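Long-range contacts in increased recombination centers protein 6 (Saccharomyces cerevisiae, PDB 3UC9), which acts as a clathrin coat accessory factor related to small G proteins and is involved in gross chromosomal rearrangements and telomere healing: residues Leu31-His36 against Tyr77-Lys82; Gly105-Thr110 against Val135-Asn140. All coordinates share one frame; numbering follows the deposited sequence.

Interaction 1 (Leu31-His36 against Tyr77-Lys82); sequences LVLSDH and YIDSCK
Val32 joins Leu31-His36 to Tyr77-Lys82 through both of its backbone polar atoms: Val32 N donates to Tyr77 O (2.8 Å) and Val32 O accepts from Asp79 N (3.0 Å), the usual alternation of parallel strands. Farther on, Cys81 N reaches Ser34 O at 3.1 Å, whereas the bond from Ser34 N to Asp79 O is weak. Apolar contacts lie on the face carrying Leu31, Leu33, Asp79 and Cys81. Asp79 CB touches Leu31 CD1 and Leu33 CD1, each at 3.9 Å, and Leu33 CD1 also reaches Cys81 SG at 4.1 Å. Asp79 OD2 is hydrogen-bonded to Trp87 NE1, while Asp79 OD1 takes a weak bond from Ser80 N. At the strand ends, His36 folds back over the other strand: with CG beside its own backbone N (chi1 -77°), the imidazole sits with one face over Cys81 O, and ND1 makes a weak bond to Ser80 OG (2.8 Å), which also pairs with Asn39. CB of Lys82 backs onto ring atom CD2. The two are adjacent strands of the Rossmann-type sheet: helix 84-91 covers the Leu31/Leu33 face through Trp87 and Phe91; helix 39-50 covers the Val32/Ile78 face through Lys42 and Leu46, and strand 103-110 flanks strand 29-35.

Interaction 2 (Gly105-Thr110 against Val135-Asn140); sequences GIILIT and VLVNVN. Unlike the reference sequence in segment 135-140: Val137 (reference Ala).
Leu108 bonds across to Val135-Asn140 through both backbone polar atoms, in parallel register: Leu108 N donates to Val135 O and Leu108 O accepts from Val137 N (2.7 Å). Thr110 continues the pattern, its N bonded to Val137 O and its O to Val139 N, so the pairing runs one residue past strand 133-138. Val137, where the reference sequence has alanine, fills the face shared with Ile107 and Ile109. Val137 CB meets Ile109 CD1 at 3.4 Å, tighter than usual van der Waals contact. Val137 CG1, anti to the backbone N (chi1 178°), touches Ile109 CD1 at 3.7 Å; Val137 CG2 touches both Ile109 CD1 (3.6 Å) and Ile107 CG2 (3.7 Å). The Val139 and Ile109 side chains cross at about a right angle, Val139 CG1 meeting Ile109 CG2. Asn138 folds its amide over the following turn: ND2 donates to Asn140 O (2.9 Å) and also holds Asn167 OD1, while OD1 takes Ile112 N and, weakly, Asn140 N. A leucine in its place would probably leave Ile112 N and Asn167 OD1 without these mates and the turn less firmly fixed. In small G proteins the NKxD motif begins at the end of the corresponding strand. Helix 185-195 packs Ile189 on Val135 and Val137, helix 39-50 lays Phe45 on Ile107 and Ile109, and Pro117 meets Leu108 and Leu136 on the other face.

How the interactions relate
Interactions 1 and 2 are neighbouring parallel pairs of one mixed sheet, their centres about 10 Å apart. Strands 29-35 and 103-110, one from each, lie side by side, flanked by 71-81 on one side and 133-138 on the other. The seam holds a probable backbone bond from Ile109 N to Leu33 O, and at the strand ends Asp35 OD1 probably bonds Thr110 OG1 at 2.7 Å. Along the chain interaction 1 closes before interaction 2 opens. The strand order 2-3-1-4-5-6 is that of small G proteins, in keeping with the protein's relation to them; both contacts reach the C-terminal ends of the parallel strands, the edge where those relatives bind nucleotide.

Interaction 1 (Leu31-His36 against Tyr77-Lys82)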
loop_
_atom_site.group_PDB
_atom_site.type_symbol
_atom_site.label_atom_id
_atom_site.label_comp_id
_atom_site.label_asym_id
_atom_site.label_seq_id
_atom_site.Cartn_x
_atom_site.Cartn_y
_atom_site.Cartn_z
ATOM N N LEU A 31 -3.946 4.981 -0.985
ATOM C CA LEU A 31 -3.719 5.565 0.333
ATOM C C LEU A 31 -2.325 5.174 0.812
ATOM O O LEU A 31 -1.964 3.998 0.800
ATOM C CB LEU A 31 -4.784 5.086 1.321
ATOM C CG LEU A 31 -4.840 5.582 2.772
ATOM C CD1 LEU A 31 -4.127 6.888 2.987
ATOM C CD2 LEU A 31 -6.311 5.723 3.169
ATOM N N VAL A 32 -1.544 6.172 1.213
ATOM C CA VAL A 32 -0.250 5.934 1.838
ATOM C C VAL A 32 -0.342 6.447 3.279
ATOM O O VAL A 32 -0.582 7.626 3.513
ATOM C CB VAL A 32 0.898 6.612 1.086
ATOM C CG1 VAL A 32 2.236 6.228 1.726
ATOM C CG2 VAL A 32 0.873 6.229 -0.411
ATOM N N LEU A 33 -0.170 5.530 4.223
ATOM C CA LEU A 33 -0.364 5.768 5.644
ATOM C C LEU A 33 0.929 5.450 6.401
ATOM O O LEU A 33 1.655 4.520 6.033
ATOM C CB LEU A 33 -1.485 4.862 6.156
ATOM C CG LEU A 33 -1.812 4.852 7.653
ATOM C CD1 LEU A 33 -2.507 6.147 8.042
ATOM C CD2 LEU A 33 -2.662 3.629 8.042
ATOM N N SER A 34 1.215 6.227 7.445
ATOM C CA SER A 34 2.245 5.861 8.420
ATOM C C SER A 34 1.793 6.228 9.817
ATOM O O SER A 34 0.971 7.127 9.987
ATOM C CB SER A 34 3.566 6.560 8.110
ATOM O OG SER A 34 3.480 7.964 8.304
ATOM N N ASP A 35 2.308 5.526 10.823
ATOM C CA ASP A 35 2.216 6.052 12.180
ATOM C C ASP A 35 3.173 7.248 12.303
ATOM O O ASP A 35 4.161 7.360 11.543
ATOM C CB ASP A 35 2.432 4.990 13.279
ATOM C CG ASP A 35 3.644 4.103 13.045
ATOM O OD1 ASP A 35 3.809 3.583 11.925
ATOM O OD2 ASP A 35 4.411 3.886 14.009
ATOM N N HIS A 36 2.875 8.127 13.254
ATOM C CA HIS A 36 3.514 9.451 13.344
ATOM C C HIS A 36 5.038 9.467 13.284
ATOM O O HIS A 36 5.600 10.326 12.611
ATOM C CB HIS A 36 3.056 10.212 14.593
ATOM C CG HIS A 36 1.692 10.816 14.473
ATOM N ND1 HIS A 36 1.226 11.384 13.307
ATOM C CD2 HIS A 36 0.705 10.971 15.388
ATOM C CE1 HIS A 36 -0.002 11.835 13.500
ATOM N NE2 HIS A 36 -0.343 11.594 14.755
ATOM N N TYR A 77 -3.991 9.607 -1.591
ATOM C CA TYR A 77 -4.436 10.039 -0.274
ATOM C C TYR A 77 -3.309 9.781 0.723
ATOM O O TYR A 77 -2.873 8.639 0.902
ATOM C CB TYR A 77 -5.677 9.253 0.160
ATOM C CG TYR A 77 -6.945 9.458 -0.656
ATOM C CD1 TYR A 77 -7.065 10.468 -1.614
ATOM C CD2 TYR A 77 -8.061 8.658 -0.418
ATOM C CE1 TYR A 77 -8.249 10.636 -2.335
ATOM C CE2 TYR A 77 -9.247 8.835 -1.120
ATOM C CZ TYR A 77 -9.340 9.821 -2.069
ATOM O OH TYR A 77 -10.528 9.985 -2.749
ATOM N N ILE A 78 -2.815 10.836 1.357
ATOM C CA ILE A 78 -1.721 10.724 2.314
ATOM C C ILE A 78 -2.308 10.964 3.700
ATOM O O ILE A 78 -2.987 11.971 3.928
ATOM C CB ILE A 78 -0.606 11.731 2.023
ATOM C CG1 ILE A 78 -0.127 11.594 0.570
ATOM C CG2 ILE A 78 0.569 11.527 2.999
ATOM C CD1 ILE A 78 0.596 12.809 0.055
ATOM N N ASP A 79 -2.096 10.015 4.606
ATOM C CA ASP A 79 -2.650 10.104 5.946
ATOM C C ASP A 79 -1.602 9.681 6.975
ATOM O O ASP A 79 -0.550 9.109 6.636
ATOM C CB ASP A 79 -3.899 9.222 6.073
ATOM C CG ASP A 79 -4.883 9.707 7.142
ATOM O OD1 ASP A 79 -4.616 10.705 7.850
ATOM O OD2 ASP A 79 -5.949 9.065 7.280
ATOM N N SER A 80 -1.903 9.998 8.227
ATOM C CA SER A 80 -1.051 9.665 9.357
ATOM C C SER A 80 -1.933 9.281 10.524
ATOM O O SER A 80 -3.109 9.650 10.576
ATOM C CB SER A 80 -0.194 10.870 9.747
ATOM O OG SER A 80 0.788 10.517 10.700
ATOM N N CYS A 81 -1.360 8.560 11.474
ATOM C CA CYS A 81 -2.094 8.191 12.676
ATOM C C CYS A 81 -1.152 8.038 13.847
ATOM O O CYS A 81 0.019 7.734 13.664
ATOM C CB CYS A 81 -2.878 6.891 12.445
ATOM S SG CYS A 81 -1.889 5.433 12.067
ATOM N N LYS A 82 -1.659 8.267 15.056
ATOM C CA LYS A 82 -0.866 8.017 16.261
ATOM C C LYS A 82 -0.751 6.521 16.530
ATOM O O LYS A 82 0.313 6.041 16.932
ATOM C CB LYS A 82 -1.466 8.716 17.485
ATOM C CG LYS A 82 -0.595 8.605 18.738
ATOM C CD LYS A 82 -1.301 9.160 19.974
ATOM C CE LYS A 82 -0.776 8.542 21.276
ATOM N NZ LYS A 82 0.686 8.740 21.472
#

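Interaction 2 (Gly105-Thr110 against Val135-Asn140)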
loop_
_atom_site.group_PDB
_atom_site.type_symbol
_atom_site.label_atom_id
_atom_site.label_comp_id
_atom_site.label_asym_id
_atom_site.label_seq_id
_atom_site.Cartn_x
_atom_site.Cartn_y
_atom_site.Cartn_z
ATOM N N GLY A 105 -5.315 0.622 -3.848
ATOM C CA GLY A 105 -4.346 0.038 -2.937
ATOM C C GLY A 105 -4.134 0.852 -1.677
ATOM O O GLY A 105 -4.476 2.037 -1.618
ATOM N N ILE A 106 -3.540 0.195 -0.686
ATOM C CA ILE A 106 -3.194 0.800 0.589
ATOM C C ILE A 106 -1.759 0.437 0.861
ATOM O O ILE A 106 -1.409 -0.722 0.731
ATOM C CB ILE A 106 -4.036 0.234 1.744
ATOM C CG1 ILE A 106 -5.539 0.353 1.445
ATOM C CG2 ILE A 106 -3.709 0.986 3.028
ATOM C CD1 ILE A 106 -6.032 1.733 1.395
ATOM N N ILE A 107 -0.937 1.430 1.200
ATOM C CA ILE A 107 0.475 1.210 1.521
ATOM C C ILE A 107 0.700 1.754 2.925
ATOM O O ILE A 107 0.451 2.928 3.187
ATOM C CB ILE A 107 1.438 1.913 0.514
ATOM C CG1 ILE A 107 1.162 1.448 -0.917
ATOM C CG2 ILE A 107 2.894 1.622 0.873
ATOM C CD1 ILE A 107 1.958 2.209 -2.017
ATOM N N LEU A 108 1.152 0.886 3.826
ATOM C CA LEU A 108 1.452 1.272 5.188
ATOM C C LEU A 108 2.966 1.288 5.369
ATOM O O LEU A 108 3.653 0.308 5.043
ATOM C CB LEU A 108 0.788 0.301 6.169
ATOM C CG LEU A 108 1.169 0.460 7.638
ATOM C CD1 LEU A 108 0.699 1.805 8.172
ATOM C CD2 LEU A 108 0.613 -0.686 8.469
ATOM N N ILE A 109 3.476 2.417 5.857
ATOM C CA ILE A 109 4.895 2.600 6.129
ATOM C C ILE A 109 5.070 2.564 7.648
ATOM O O ILE A 109 4.580 3.445 8.337
ATOM C CB ILE A 109 5.404 3.958 5.602
ATOM C CG1 ILE A 109 5.061 4.157 4.117
ATOM C CG2 ILE A 109 6.902 4.080 5.823
ATOM C CD1 ILE A 109 5.681 3.155 3.218
ATOM N N THR A 110 5.771 1.560 8.167
ATOM C CA THR A 110 5.891 1.410 9.613
ATOM C C THR A 110 7.078 0.555 10.033
ATOM O O THR A 110 7.809 0.018 9.200
ATOM C CB THR A 110 4.591 0.812 10.234
ATOM O OG1 THR A 110 4.610 0.977 11.661
ATOM C CG2 THR A 110 4.451 -0.659 9.890
ATOM N N VAL A 135 0.146 -3.260 0.715
ATOM C CA VAL A 135 1.591 -3.399 0.884
ATOM C C VAL A 135 1.971 -2.835 2.232
ATOM O O VAL A 135 1.657 -1.688 2.543
ATOM C CB VAL A 135 2.366 -2.663 -0.206
ATOM C CG1 VAL A 135 3.892 -2.768 0.047
ATOM C CG2 VAL A 135 1.990 -3.208 -1.599
ATOM N N LEU A 136 2.652 -3.654 3.030
ATOM C CA LEU A 136 3.144 -3.257 4.330
ATOM C C LEU A 136 4.644 -3.083 4.196
ATOM O O LEU A 136 5.379 -4.053 3.969
ATOM C CB LEU A 136 2.820 -4.309 5.373
ATOM C CG LEU A 136 1.319 -4.583 5.538
ATOM C CD1 LEU A 136 0.826 -5.665 4.574
ATOM C CD2 LEU A 136 1.017 -4.977 6.961
ATOM N N VAL A 137 5.075 -1.831 4.306
ATOM C CA VAL A 137 6.459 -1.457 4.083
ATOM C C VAL A 137 7.148 -1.329 5.425
ATOM O O VAL A 137 6.816 -0.457 6.219
ATOM C CB VAL A 137 6.557 -0.139 3.304
ATOM C CG1 VAL A 137 8.021 0.260 3.125
ATOM C CG2 VAL A 137 5.854 -0.250 1.954
ATOM N N ASN A 138 8.092 -2.223 5.692
ATOM C CA ASN A 138 8.870 -2.164 6.906
ATOM C C ASN A 138 10.129 -1.314 6.769
ATOM O O ASN A 138 10.959 -1.562 5.889
ATOM C CB ASN A 138 9.300 -3.554 7.343
ATOM C CG ASN A 138 10.219 -3.506 8.544
ATOM O OD1 ASN A 138 9.833 -3.013 9.608
ATOM N ND2 ASN A 138 11.459 -3.966 8.369
ATOM N N VAL A 139 10.289 -0.361 7.682
ATOM C CA VAL A 139 11.450 0.523 7.695
ATOM C C VAL A 139 12.454 0.161 8.801
ATOM O O VAL A 139 13.531 0.751 8.859
ATOM C CB VAL A 139 11.042 2.007 7.838
ATOM C CG1 VAL A 139 10.131 2.419 6.695
ATOM C CG2 VAL A 139 10.387 2.273 9.196
ATOM N N ASN A 140 12.114 -0.803 9.660
ATOM C CA ASN A 140 13.041 -1.319 10.678
ATOM C C ASN A 140 14.165 -2.139 10.034
ATOM O O ASN A 140 13.946 -3.259 9.568
ATOM C CB ASN A 140 12.298 -2.164 11.730
ATOM C CG ASN A 140 13.195 -2.583 12.911
ATOM O OD1 ASN A 140 14.419 -2.580 12.806
ATOM N ND2 ASN A 140 12.574 -2.947 14.040
#